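Side-chain contacts in 433aa long hypothetical phosphoribosylglycinamide formyl transferase (Pyrococcus horikoshii, PDB 2DWC), which is of undetermined function but belongs to the ATP-grasp family, forms a two-chain assembly and holds adenosine-5'-diphosphate: residues 245-250 and 305-310; 258-263 and 334-339; 229-234 and 254-259. All coordinates share one frame; numbering follows the deposited sequence.

All three contacts reach the large mixed sheet. Contacts 2 and 3 lie closest together, their centres about 6 Å apart, because both use helix 253-270 and because strands 225-238 and 334-337 are neighbours in the sheet. Contact 1 lies about 12 Å from contact 3 and about 14 Å from contact 2, centre to centre. It meets contact 3 where Q247 NE2 reaches K231 O, 2.8 Å away, and contact 2 where M339 packs on Q247 and P248. None of the touching residues lines the adenosine-5'-diphosphate pocket, but strand 225-238, which passes through contact 3, carries the pocket residue Q237 farther along.

Contact 1: 245-250 and 305-310; sequences SWQPAE and ASHPPG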
ATOM      1  N   SER B 245     -14.879   8.504   9.154  1.00 18.55           N
ATOM      2  CA  SER B 245     -14.632   9.620   8.234  1.00 17.79           C
ATOM      3  C   SER B 245     -14.993   9.156   6.845  1.00 17.66           C
ATOM      4  O   SER B 245     -15.137   7.943   6.592  1.00 20.82           O
ATOM      5  CB  SER B 245     -13.165  10.079   8.266  1.00 19.49           C
ATOM      6  OG  SER B 245     -12.326   9.004   7.835  1.00 24.00           O
ATOM      7  N   TRP B 246     -15.165  10.096   5.914  1.00 18.08           N
ATOM      8  CA  TRP B 246     -15.559   9.663   4.595  1.00 16.89           C
ATOM      9  C   TRP B 246     -15.216  10.746   3.615  1.00 19.18           C
ATOM     10  O   TRP B 246     -15.027  11.904   4.000  1.00 19.90           O
ATOM     11  CB  TRP B 246     -17.100   9.376   4.539  1.00 17.38           C
ATOM     12  CG  TRP B 246     -17.966  10.549   5.038  1.00 18.84           C
ATOM     13  CD1 TRP B 246     -18.471  11.608   4.300  1.00 21.16           C
ATOM     14  CD2 TRP B 246     -18.343  10.782   6.390  1.00 21.29           C
ATOM     15  NE1 TRP B 246     -19.138  12.495   5.155  1.00 21.99           N
ATOM     16  CE2 TRP B 246     -19.065  11.998   6.434  1.00 24.40           C
ATOM     17  CE3 TRP B 246     -18.143  10.071   7.589  1.00 23.40           C
ATOM     18  CZ2 TRP B 246     -19.583  12.519   7.635  1.00 24.35           C
ATOM     19  CZ3 TRP B 246     -18.662  10.585   8.779  1.00 26.30           C
ATOM     20  CH2 TRP B 246     -19.377  11.807   8.790  1.00 25.57           C
ATOM     21  N   GLN B 247     -15.141  10.372   2.341  1.00 17.94           N
ATOM     22  CA  GLN B 247     -14.832  11.363   1.297  1.00 17.61           C
ATOM     23  C   GLN B 247     -15.691  11.002   0.100  1.00 23.08           C
ATOM     24  O   GLN B 247     -15.786   9.847  -0.256  1.00 23.88           O
ATOM     25  CB  GLN B 247     -13.353  11.288   0.887  1.00 18.62           C
ATOM     26  CG  GLN B 247     -12.868  12.501   0.055  1.00 17.18           C
ATOM     27  CD  GLN B 247     -11.420  12.344  -0.411  1.00 21.14           C
ATOM     28  OE1 GLN B 247     -11.040  11.269  -0.906  1.00 22.44           O
ATOM     29  NE2 GLN B 247     -10.621  13.416  -0.302  1.00 18.95           N
ATOM     30  N   PRO B 248     -16.336  11.991  -0.545  1.00 22.29           N
ATOM     31  CA  PRO B 248     -16.315  13.421  -0.226  1.00 21.37           C
ATOM     32  C   PRO B 248     -17.405  13.786   0.770  1.00 21.91           C
ATOM     33  O   PRO B 248     -18.414  13.078   0.910  1.00 24.37           O
ATOM     34  CB  PRO B 248     -16.549  14.077  -1.585  1.00 23.33           C
ATOM     35  CG  PRO B 248     -17.620  13.131  -2.232  1.00 26.08           C
ATOM     36  CD  PRO B 248     -17.164  11.704  -1.744  1.00 19.75           C
ATOM     37  N   ALA B 249     -17.186  14.865   1.497  1.00 19.86           N
ATOM     38  CA  ALA B 249     -18.197  15.345   2.444  1.00 23.50           C
ATOM     39  C   ALA B 249     -19.414  15.802   1.604  1.00 22.45           C
ATOM     40  O   ALA B 249     -19.254  16.368   0.531  1.00 26.66           O
ATOM     41  CB  ALA B 249     -17.638  16.519   3.233  1.00 23.57           C
ATOM     42  N   GLU B 250     -20.617  15.553   2.096  1.00 24.61           N
ATOM     43  CA  GLU B 250     -21.807  15.931   1.343  1.00 30.91           C
ATOM     44  C   GLU B 250     -22.210  17.353   1.696  1.00 35.59           C
ATOM     45  O   GLU B 250     -23.115  17.579   2.506  1.00 34.66           O
ATOM     46  CB  GLU B 250     -22.925  14.939   1.646  1.00 32.98           C
ATOM     47  CG  GLU B 250     -22.598  13.530   1.106  1.00 34.13           C
ATOM     48  CD  GLU B 250     -23.756  12.536   1.290  1.00 43.28           C
ATOM     49  OE1 GLU B 250     -24.013  12.117   2.442  1.00 40.71           O
ATOM     50  OE2 GLU B 250     -24.402  12.186   0.270  1.00 40.92           O
ATOM     51  N   ALA B 305      -8.356   4.580   0.601  1.00 17.51           N
ATOM     52  CA  ALA B 305      -9.235   3.927  -0.379  1.00 17.28           C
ATOM     53  C   ALA B 305      -9.847   4.891  -1.407  1.00 22.68           C
ATOM     54  O   ALA B 305     -10.100   4.498  -2.551  1.00 22.75           O
ATOM     55  CB  ALA B 305     -10.366   3.150   0.339  1.00 20.50           C
ATOM     56  N   SER B 306     -10.108   6.128  -0.996  1.00 17.42           N
ATOM     57  CA  SER B 306     -10.747   7.095  -1.916  1.00 16.90           C
ATOM     58  C   SER B 306      -9.786   7.767  -2.870  1.00 22.46           C
ATOM     59  O   SER B 306     -10.209   8.308  -3.876  1.00 21.99           O
ATOM     60  CB  SER B 306     -11.510   8.140  -1.108  1.00 20.45           C
ATOM     61  OG  SER B 306     -10.612   8.789  -0.233  1.00 18.90           O
ATOM     62  N   HIS B 307      -8.488   7.788  -2.553  1.00 19.01           N
ATOM     63  CA  HIS B 307      -7.524   8.313  -3.505  1.00 18.27           C
ATOM     64  C   HIS B 307      -6.889   7.153  -4.257  1.00 20.87           C
ATOM     65  O   HIS B 307      -6.891   6.018  -3.760  1.00 20.89           O
ATOM     66  CB  HIS B 307      -6.415   9.106  -2.802  1.00 19.77           C
ATOM     67  CG  HIS B 307      -6.826  10.500  -2.427  1.00 16.76           C
ATOM     68  ND1 HIS B 307      -5.934  11.423  -1.936  1.00 18.18           N
ATOM     69  CD2 HIS B 307      -8.045  11.102  -2.407  1.00 16.40           C
ATOM     70  CE1 HIS B 307      -6.582  12.537  -1.624  1.00 19.01           C
ATOM     71  NE2 HIS B 307      -7.864  12.370  -1.901  1.00 19.51           N
ATOM     72  N   PRO B 308      -6.299   7.420  -5.437  1.00 18.41           N
ATOM     73  CA  PRO B 308      -5.658   6.357  -6.224  1.00 19.76           C
ATOM     74  C   PRO B 308      -4.357   5.858  -5.570  1.00 24.02           C
ATOM     75  O   PRO B 308      -3.843   6.475  -4.657  1.00 19.91           O
ATOM     76  CB  PRO B 308      -5.463   7.005  -7.600  1.00 23.82           C
ATOM     77  CG  PRO B 308      -5.443   8.477  -7.353  1.00 30.90           C
ATOM     78  CD  PRO B 308      -6.316   8.723  -6.144  1.00 23.11           C
ATOM     79  N   PRO B 309      -3.829   4.701  -6.016  1.00 22.20           N
ATOM     80  CA  PRO B 309      -2.605   4.175  -5.426  1.00 22.99           C
ATOM     81  C   PRO B 309      -1.435   5.154  -5.495  1.00 23.28           C
ATOM     82  O   PRO B 309      -1.251   5.868  -6.492  1.00 26.27           O
ATOM     83  CB  PRO B 309      -2.360   2.881  -6.217  1.00 34.46           C
ATOM     84  CG  PRO B 309      -3.058   3.104  -7.493  1.00 32.62           C
ATOM     85  CD  PRO B 309      -4.295   3.859  -7.140  1.00 25.19           C
ATOM     86  N   GLY B 310      -0.690   5.213  -4.393  1.00 22.17           N
ATOM     87  CA  GLY B 310       0.441   6.129  -4.322  1.00 22.81           C
ATOM     88  C   GLY B 310      -0.004   7.568  -4.089  1.00 18.48           C
ATOM     89  O   GLY B 310       0.810   8.480  -4.227  1.00 19.00           O
TER
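Q247 sets its CG anti to the backbone N (chi1 -166°) and continues extended, which carries its amide across to S306 and H307, while the S306 hydroxyl is turned between its own backbone N and carbonyl carbon (chi1 58°) to meet it. The resulting bond is short, S306 OG giving its proton to Q247 OE1 at 2.6 Å. The hydroxyl arrives from above the amide plane, 36° out of it, instead of along a lone pair. V302 O, four residues back in the chain, is a second partner of S306 OG, and the single proton can only be divided between the two carbonyls. Serine suits a spot where one small hydroxyl reaches both.

The other half of the amide turns toward the imidazole. Q247 NE2 makes a weak hydrogen bond to H307 NE2 at 3.4 Å, and its firmer partner is K231 O. On the far side of the ring H307 ND1 pairs with F311 O, which is consistent with a proton on ND1 and an accepting NE2. Q247 OE1 also lies 3.4 Å from H307 CD2. Glutamine fits here since its amide can accept from the serine and donate to two others, so that this buried group is well supplied with partners.

Within the ATP-grasp domain, Q247 ends strand 241-247, just before the cis peptide bond to P248, and packs on P230 and M339. H307, which follows helix 303-306, meets the ring of F337, so the helix end is held against strands 225-238 and 334-337, while P308 and P309 extend to the second subunit.

Contact 2: 258-263 and 334-339; sequences EVYRIA and YRLFPM
Y260 of helix 253-270 meets Y334 and L336 of strand 334-337 with successive parts of its side chain. Its CB sits squarely over the face of the Y334 ring, 3.9 Å from the centroid and 11° off the ring normal, in a clear CH-pi contact; the nearest ring atom to Y260 CB is Y334 CE2. From CB the chain turns so that CG lies beside the backbone N and anti to the carbonyl carbon (chi1 -59°), sending the ring outward and back toward the preceding helical turn, past L336. Across this ring, CE1 makes the closest approach, 3.6 Å from L336 CD2, and the methyl also touches CD1 and CZ, which places it over one face of the aromatic system. At the tip Y260 OH makes no bond to the strand's residues; its partner is E256 OE2, one turn back in the same helix. The ring also packs against K231 and P232.

The two tyrosine rings themselves meet obliquely, with centroids 5.8 Å apart and planes inclined at 59°, so neither lies flat on the other. Y334 instead extends past Y260 to the next residue, its OH 3.1 Å from R261 CB, a tight fit against an aliphatic carbon. Beyond that carbon the arginine bends away and grips E258 side-on, R261 NE to E258 OE2 at 2.9 Å and R261 NH2 to E258 OE1 at 3.0 Å.

Between helix and strand, then, cohesion is essentially apolar: a methylene and a methyl group each lie over a tyrosine face. Tyrosine serves this partly buried boundary well, having broad faces for packing; the Y260 hydroxyl finds its partner in E256, while the E258-R261 pair keeps its charges with each other along the helix.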
ATOM      1  N   GLU B 258     -15.582  27.460  -0.452  1.00 24.55           N
ATOM      2  CA  GLU B 258     -15.205  28.281   0.705  1.00 25.86           C
ATOM      3  C   GLU B 258     -14.204  27.472   1.557  1.00 25.82           C
ATOM      4  O   GLU B 258     -13.279  28.029   2.172  1.00 23.16           O
ATOM      5  CB  GLU B 258     -16.451  28.616   1.523  1.00 26.94           C
ATOM      6  CG  GLU B 258     -16.219  29.440   2.766  1.00 30.30           C
ATOM      7  CD  GLU B 258     -15.873  30.915   2.469  1.00 35.07           C
ATOM      8  OE1 GLU B 258     -15.841  31.693   3.441  1.00 35.04           O
ATOM      9  OE2 GLU B 258     -15.630  31.281   1.293  1.00 38.70           O
ATOM     10  N   VAL B 259     -14.408  26.157   1.600  1.00 24.63           N
ATOM     11  CA  VAL B 259     -13.481  25.280   2.364  1.00 23.90           C
ATOM     12  C   VAL B 259     -12.092  25.437   1.751  1.00 21.95           C
ATOM     13  O   VAL B 259     -11.110  25.640   2.465  1.00 22.69           O
ATOM     14  CB  VAL B 259     -13.953  23.793   2.296  1.00 25.27           C
ATOM     15  CG1 VAL B 259     -12.795  22.817   2.683  1.00 24.40           C
ATOM     16  CG2 VAL B 259     -15.126  23.600   3.242  1.00 24.07           C
ATOM     17  N   TYR B 260     -11.995  25.378   0.424  1.00 20.27           N
ATOM     18  CA  TYR B 260     -10.695  25.541  -0.237  1.00 20.09           C
ATOM     19  C   TYR B 260     -10.136  26.940   0.017  1.00 29.14           C
ATOM     20  O   TYR B 260      -8.955  27.098   0.269  1.00 21.21           O
ATOM     21  CB  TYR B 260     -10.783  25.341  -1.760  1.00 23.13           C
ATOM     22  CG  TYR B 260     -11.314  23.978  -2.195  1.00 20.78           C
ATOM     23  CD1 TYR B 260     -12.027  23.824  -3.391  1.00 24.08           C
ATOM     24  CD2 TYR B 260     -11.112  22.842  -1.397  1.00 27.42           C
ATOM     25  CE1 TYR B 260     -12.526  22.582  -3.774  1.00 26.77           C
ATOM     26  CE2 TYR B 260     -11.617  21.586  -1.768  1.00 25.97           C
ATOM     27  CZ  TYR B 260     -12.320  21.457  -2.943  1.00 27.92           C
ATOM     28  OH  TYR B 260     -12.863  20.229  -3.262  1.00 24.19           O
ATOM     29  N   ARG B 261     -10.982  27.968  -0.060  1.00 23.85           N
ATOM     30  CA  ARG B 261     -10.492  29.321   0.162  1.00 22.66           C
ATOM     31  C   ARG B 261      -9.908  29.513   1.571  1.00 21.11           C
ATOM     32  O   ARG B 261      -8.832  30.126   1.738  1.00 23.59           O
ATOM     33  CB  ARG B 261     -11.661  30.326  -0.066  1.00 30.24           C
ATOM     34  CG  ARG B 261     -11.236  31.808  -0.053  1.00 33.12           C
ATOM     35  CD  ARG B 261     -12.461  32.762  -0.037  1.00 30.89           C
ATOM     36  NE  ARG B 261     -13.154  32.796   1.253  1.00 32.57           N
ATOM     37  CZ  ARG B 261     -12.687  33.397   2.347  1.00 38.84           C
ATOM     38  NH1 ARG B 261     -11.510  34.022   2.323  1.00 35.05           N
ATOM     39  NH2 ARG B 261     -13.412  33.391   3.463  1.00 37.02           N
ATOM     40  N   ILE B 262     -10.628  29.025   2.573  1.00 21.61           N
ATOM     41  CA  ILE B 262     -10.201  29.157   3.978  1.00 22.81           C
ATOM     42  C   ILE B 262      -8.921  28.342   4.204  1.00 25.31           C
ATOM     43  O   ILE B 262      -7.951  28.828   4.823  1.00 20.68           O
ATOM     44  CB  ILE B 262     -11.330  28.690   4.918  1.00 28.16           C
ATOM     45  CG1 ILE B 262     -12.407  29.791   4.962  1.00 26.01           C
ATOM     46  CG2 ILE B 262     -10.803  28.431   6.336  1.00 24.56           C
ATOM     47  CD1 ILE B 262     -13.669  29.387   5.571  1.00 28.37           C
ATOM     48  N   ALA B 263      -8.917  27.104   3.707  1.00 22.87           N
ATOM     49  CA  ALA B 263      -7.702  26.270   3.859  1.00 22.33           C
ATOM     50  C   ALA B 263      -6.496  26.972   3.217  1.00 20.69           C
ATOM     51  O   ALA B 263      -5.408  27.022   3.795  1.00 23.16           O
ATOM     52  CB  ALA B 263      -7.934  24.833   3.186  1.00 19.99           C
ATOM     53  N   TYR B 334      -8.548  26.882  -8.573  1.00 37.82           N
ATOM     54  CA  TYR B 334      -8.015  26.020  -7.515  1.00 35.61           C
ATOM     55  C   TYR B 334      -7.383  24.775  -8.139  1.00 31.51           C
ATOM     56  O   TYR B 334      -7.937  24.179  -9.079  1.00 30.21           O
ATOM     57  CB  TYR B 334      -9.120  25.599  -6.528  1.00 40.33           C
ATOM     58  CG  TYR B 334      -9.521  26.672  -5.527  1.00 42.64           C
ATOM     59  CD1 TYR B 334     -10.765  27.313  -5.624  1.00 41.64           C
ATOM     60  CD2 TYR B 334      -8.625  27.100  -4.519  1.00 31.61           C
ATOM     61  CE1 TYR B 334     -11.111  28.363  -4.766  1.00 41.88           C
ATOM     62  CE2 TYR B 334      -8.968  28.148  -3.644  1.00 34.56           C
ATOM     63  CZ  TYR B 334     -10.208  28.780  -3.782  1.00 44.46           C
ATOM     64  OH  TYR B 334     -10.532  29.848  -2.966  1.00 42.41           O
ATOM     65  N   ARG B 335      -6.205  24.401  -7.636  1.00 28.35           N
ATOM     66  CA  ARG B 335      -5.514  23.212  -8.109  1.00 26.83           C
ATOM     67  C   ARG B 335      -6.085  22.099  -7.206  1.00 25.48           C
ATOM     68  O   ARG B 335      -5.845  22.073  -5.993  1.00 24.35           O
ATOM     69  CB  ARG B 335      -3.996  23.350  -7.909  1.00 20.66           C
ATOM     70  CG  ARG B 335      -3.155  22.427  -8.801  1.00 24.04           C
ATOM     71  CD  ARG B 335      -1.654  22.590  -8.502  1.00 25.86           C
ATOM     72  NE  ARG B 335      -0.724  21.833  -9.369  1.00 28.78           N
ATOM     73  CZ  ARG B 335      -0.366  20.555  -9.200  1.00 30.96           C
ATOM     74  NH1 ARG B 335      -0.875  19.832  -8.177  1.00 24.77           N
ATOM     75  NH2 ARG B 335       0.539  20.011 -10.029  1.00 26.38           N
ATOM     76  N   LEU B 336      -6.904  21.226  -7.802  1.00 24.74           N
ATOM     77  CA  LEU B 336      -7.546  20.168  -7.051  1.00 21.40           C
ATOM     78  C   LEU B 336      -6.867  18.829  -7.247  1.00 18.55           C
ATOM     79  O   LEU B 336      -6.146  18.609  -8.214  1.00 21.19           O
ATOM     80  CB  LEU B 336      -9.043  20.037  -7.468  1.00 26.98           C
ATOM     81  CG  LEU B 336      -9.892  21.323  -7.353  1.00 23.78           C
ATOM     82  CD1 LEU B 336     -11.353  20.968  -7.611  1.00 30.63           C
ATOM     83  CD2 LEU B 336      -9.751  21.946  -5.974  1.00 21.73           C
ATOM     84  N   PHE B 337      -7.107  17.925  -6.301  1.00 20.76           N
ATOM     85  CA  PHE B 337      -6.571  16.566  -6.414  1.00 21.25           C
ATOM     86  C   PHE B 337      -7.819  15.672  -6.591  1.00 18.33           C
ATOM     87  O   PHE B 337      -8.611  15.496  -5.681  1.00 22.47           O
ATOM     88  CB  PHE B 337      -5.810  16.156  -5.154  1.00 20.27           C
ATOM     89  CG  PHE B 337      -5.048  14.875  -5.353  1.00 20.39           C
ATOM     90  CD1 PHE B 337      -3.852  14.895  -6.046  1.00 20.61           C
ATOM     91  CD2 PHE B 337      -5.623  13.648  -5.015  1.00 21.37           C
ATOM     92  CE1 PHE B 337      -3.226  13.718  -6.432  1.00 22.28           C
ATOM     93  CE2 PHE B 337      -5.011  12.459  -5.389  1.00 23.63           C
ATOM     94  CZ  PHE B 337      -3.819  12.486  -6.099  1.00 21.92           C
ATOM     95  N   PRO B 338      -7.964  15.061  -7.760  1.00 24.94           N
ATOM     96  CA  PRO B 338      -9.134  14.215  -8.030  1.00 25.84           C
ATOM     97  C   PRO B 338      -9.244  12.960  -7.176  1.00 28.80           C
ATOM     98  O   PRO B 338      -8.279  12.255  -6.992  1.00 23.11           O
ATOM     99  CB  PRO B 338      -8.968  13.868  -9.513  1.00 28.28           C
ATOM    100  CG  PRO B 338      -8.100  14.986 -10.060  1.00 39.91           C
ATOM    101  CD  PRO B 338      -7.094  15.146  -8.949  1.00 33.18           C
ATOM    102  N   MET B 339     -10.440  12.698  -6.683  1.00 23.32           N
ATOM    103  CA  MET B 339     -10.725  11.513  -5.875  1.00 21.05           C
ATOM    104  C   MET B 339     -10.958  10.338  -6.863  1.00 29.45           C
ATOM    105  O   MET B 339     -11.406  10.561  -7.993  1.00 30.32           O
ATOM    106  CB  MET B 339     -11.993  11.828  -5.074  1.00 30.89           C
ATOM    107  CG  MET B 339     -12.636  10.714  -4.325  1.00 44.58           C
ATOM    108  SD  MET B 339     -13.998  11.535  -3.450  1.00 31.32           S
ATOM    109  CE  MET B 339     -15.300  11.683  -4.852  1.00 36.87           C
TER

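Contact 3: 229-234 and 254-259; sequences FPKPVG and KAEREV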
ATOM      1  N   PHE B 229      -5.646  20.769  -3.468  1.00 18.89           N
ATOM      2  CA  PHE B 229      -6.759  20.446  -2.607  1.00 21.55           C
ATOM      3  C   PHE B 229      -7.577  19.221  -2.893  1.00 21.40           C
ATOM      4  O   PHE B 229      -8.305  19.168  -3.921  1.00 21.76           O
ATOM      5  CB  PHE B 229      -7.737  21.636  -2.594  1.00 22.61           C
ATOM      6  CG  PHE B 229      -7.119  22.910  -2.068  1.00 23.60           C
ATOM      7  CD1 PHE B 229      -6.407  23.758  -2.922  1.00 24.21           C
ATOM      8  CD2 PHE B 229      -7.187  23.200  -0.721  1.00 21.09           C
ATOM      9  CE1 PHE B 229      -5.767  24.888  -2.422  1.00 24.28           C
ATOM     10  CE2 PHE B 229      -6.548  24.328  -0.196  1.00 25.59           C
ATOM     11  CZ  PHE B 229      -5.835  25.174  -1.054  1.00 19.71           C
ATOM     12  N   PRO B 230      -7.491  18.207  -2.006  1.00 19.33           N
ATOM     13  CA  PRO B 230      -8.295  16.989  -2.193  1.00 19.92           C
ATOM     14  C   PRO B 230      -9.754  17.354  -1.859  1.00 18.33           C
ATOM     15  O   PRO B 230     -10.038  18.427  -1.280  1.00 21.61           O
ATOM     16  CB  PRO B 230      -7.771  16.018  -1.110  1.00 17.17           C
ATOM     17  CG  PRO B 230      -6.338  16.470  -0.895  1.00 15.89           C
ATOM     18  CD  PRO B 230      -6.438  18.021  -0.985  1.00 18.75           C
ATOM     19  N   LYS B 231     -10.688  16.456  -2.159  1.00 19.12           N
ATOM     20  CA  LYS B 231     -12.068  16.733  -1.784  1.00 22.08           C
ATOM     21  C   LYS B 231     -12.164  16.752  -0.246  1.00 24.35           C
ATOM     22  O   LYS B 231     -11.456  16.010   0.448  1.00 19.92           O
ATOM     23  CB  LYS B 231     -12.987  15.636  -2.346  1.00 19.51           C
ATOM     24  CG  LYS B 231     -13.210  15.747  -3.824  1.00 24.41           C
ATOM     25  CD  LYS B 231     -14.276  16.854  -4.023  1.00 29.18           C
ATOM     26  CE  LYS B 231     -14.732  16.966  -5.442  1.00 41.35           C
ATOM     27  NZ  LYS B 231     -15.904  17.915  -5.493  1.00 33.34           N
ATOM     28  N   PRO B 232     -13.029  17.603   0.325  1.00 22.21           N
ATOM     29  CA  PRO B 232     -13.180  17.664   1.783  1.00 21.41           C
ATOM     30  C   PRO B 232     -13.547  16.271   2.366  1.00 19.01           C
ATOM     31  O   PRO B 232     -14.263  15.482   1.730  1.00 20.52           O
ATOM     32  CB  PRO B 232     -14.347  18.671   1.978  1.00 20.24           C
ATOM     33  CG  PRO B 232     -14.225  19.564   0.790  1.00 19.51           C
ATOM     34  CD  PRO B 232     -13.871  18.610  -0.355  1.00 23.97           C
ATOM     35  N   VAL B 233     -13.076  15.995   3.572  1.00 20.73           N
ATOM     36  CA  VAL B 233     -13.348  14.730   4.239  1.00 21.78           C
ATOM     37  C   VAL B 233     -14.317  14.981   5.376  1.00 23.75           C
ATOM     38  O   VAL B 233     -14.020  15.754   6.282  1.00 24.17           O
ATOM     39  CB  VAL B 233     -12.004  14.107   4.809  1.00 16.12           C
ATOM     40  CG1 VAL B 233     -12.283  13.020   5.856  1.00 20.33           C
ATOM     41  CG2 VAL B 233     -11.202  13.547   3.649  1.00 19.30           C
ATOM     42  N   GLY B 234     -15.490  14.350   5.339  1.00 20.92           N
ATOM     43  CA  GLY B 234     -16.376  14.539   6.463  1.00 22.11           C
ATOM     44  C   GLY B 234     -16.049  13.591   7.624  1.00 21.52           C
ATOM     45  O   GLY B 234     -15.444  12.528   7.401  1.00 22.54           O
ATOM     46  N   LYS B 254     -20.906  25.579  -3.054  1.00 36.37           N
ATOM     47  CA  LYS B 254     -20.467  26.871  -2.510  1.00 41.53           C
ATOM     48  C   LYS B 254     -19.628  26.660  -1.251  1.00 35.14           C
ATOM     49  O   LYS B 254     -18.576  27.275  -1.082  1.00 35.57           O
ATOM     50  CB  LYS B 254     -21.657  27.773  -2.149  1.00 44.45           C
ATOM     51  CG  LYS B 254     -22.284  28.422  -3.361  1.00 53.63           C
ATOM     52  CD  LYS B 254     -23.196  29.584  -2.991  1.00 50.74           C
ATOM     53  CE  LYS B 254     -23.837  30.162  -4.262  1.00 51.84           C
ATOM     54  NZ  LYS B 254     -24.585  31.432  -3.998  1.00 62.16           N
ATOM     55  N   ALA B 255     -20.100  25.792  -0.367  1.00 31.01           N
ATOM     56  CA  ALA B 255     -19.363  25.517   0.863  1.00 36.98           C
ATOM     57  C   ALA B 255     -18.010  24.903   0.498  1.00 31.08           C
ATOM     58  O   ALA B 255     -16.989  25.221   1.111  1.00 31.48           O
ATOM     59  CB  ALA B 255     -20.156  24.559   1.752  1.00 33.08           C
ATOM     60  N   GLU B 256     -18.012  24.013  -0.491  1.00 26.63           N
ATOM     61  CA  GLU B 256     -16.778  23.352  -0.905  1.00 26.65           C
ATOM     62  C   GLU B 256     -15.739  24.368  -1.352  1.00 30.15           C
ATOM     63  O   GLU B 256     -14.562  24.291  -0.976  1.00 27.38           O
ATOM     64  CB  GLU B 256     -17.049  22.350  -2.034  1.00 27.77           C
ATOM     65  CG  GLU B 256     -15.810  21.633  -2.529  1.00 27.02           C
ATOM     66  CD  GLU B 256     -16.100  20.728  -3.680  1.00 37.95           C
ATOM     67  OE1 GLU B 256     -17.292  20.569  -4.004  1.00 38.58           O
ATOM     68  OE2 GLU B 256     -15.149  20.188  -4.274  1.00 29.53           O
ATOM     69  N   ARG B 257     -16.150  25.347  -2.149  1.00 26.12           N
ATOM     70  CA  ARG B 257     -15.181  26.343  -2.581  1.00 29.03           C
ATOM     71  C   ARG B 257     -14.711  27.225  -1.414  1.00 26.46           C
ATOM     72  O   ARG B 257     -13.575  27.721  -1.415  1.00 25.82           O
ATOM     73  CB  ARG B 257     -15.760  27.224  -3.701  1.00 34.36           C
ATOM     74  CG  ARG B 257     -16.225  26.425  -4.908  1.00 48.55           C
ATOM     75  CD  ARG B 257     -16.441  27.291  -6.155  1.00 48.48           C
ATOM     76  NE  ARG B 257     -15.162  27.594  -6.795  1.00 59.92           N
ATOM     77  CZ  ARG B 257     -14.515  28.756  -6.705  1.00 58.32           C
ATOM     78  NH1 ARG B 257     -15.020  29.771  -6.004  1.00 53.16           N
ATOM     79  NH2 ARG B 257     -13.336  28.892  -7.294  1.00 54.91           N
ATOM     80  N   GLU B 258     -15.582  27.460  -0.452  1.00 24.55           N
ATOM     81  CA  GLU B 258     -15.205  28.281   0.705  1.00 25.86           C
ATOM     82  C   GLU B 258     -14.204  27.472   1.557  1.00 25.82           C
ATOM     83  O   GLU B 258     -13.279  28.029   2.172  1.00 23.16           O
ATOM     84  CB  GLU B 258     -16.451  28.616   1.523  1.00 26.94           C
ATOM     85  CG  GLU B 258     -16.219  29.440   2.766  1.00 30.30           C
ATOM     86  CD  GLU B 258     -15.873  30.915   2.469  1.00 35.07           C
ATOM     87  OE1 GLU B 258     -15.841  31.693   3.441  1.00 35.04           O
ATOM     88  OE2 GLU B 258     -15.630  31.281   1.293  1.00 38.70           O
ATOM     89  N   VAL B 259     -14.408  26.157   1.600  1.00 24.63           N
ATOM     90  CA  VAL B 259     -13.481  25.280   2.364  1.00 23.90           C
ATOM     91  C   VAL B 259     -12.092  25.437   1.751  1.00 21.95           C
ATOM     92  O   VAL B 259     -11.110  25.640   2.465  1.00 22.69           O
ATOM     93  CB  VAL B 259     -13.953  23.793   2.296  1.00 25.27           C
ATOM     94  CG1 VAL B 259     -12.795  22.817   2.683  1.00 24.40           C
ATOM     95  CG2 VAL B 259     -15.126  23.600   3.242  1.00 24.07           C
TER
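P232 and V259 make the buried, apolar half of this contact, and K231 and E256 the partly exposed, charged half. In the first, P232 CG touches V259 CG1 at 4.0 Å, carbon against carbon. The valine puts that branch anti to its backbone N (chi1 162°), toward the proline. The pyrrolidine ring also lies beside the stem of the glutamate, P232 CD being 4.2 Å from E256 CG. E256 and V259 stand three residues apart, nearly one turn, so the compact proline can meet both from one side of the helix. Proline suits the spot because its ring is rigid and offers only carbon to the helix.

Toward solvent the character changes. K231 folds at chi2 (-79°) so that its chain swings round to the helix, and K231 NZ meets E256 OE2 at 2.7 Å in a hydrogen-bonded salt bridge. The ammonium comes to the syn side of the carboxylate, 24° out of its plane. The grip is lopsided: K231 NZ is 3.3 Å from the other oxygen, E256 OE1. K231 CD and K231 CE each pass 3.5 Å from E256 OE2, so the last two methylenes also come close to that oxygen as the chains cross at a slant. The extended glutamate chain carries the carboxylate clear of its helix, and because OE2 also has Y260 OH as a partner, two donor groups probably stabilise its negative charge.

K231 and P232 belong to the irregular middle of strand 225-238 in the ATP-grasp domain. Backbone bonds join P232 to A249, and F229 to R335 and F337 of strand 334-337. V259 and Y260 of helix 253-270 also touch E213 of strand 209-219, and V259 touches V287 of strand 286-293, so the helix packs on the mixed sheet.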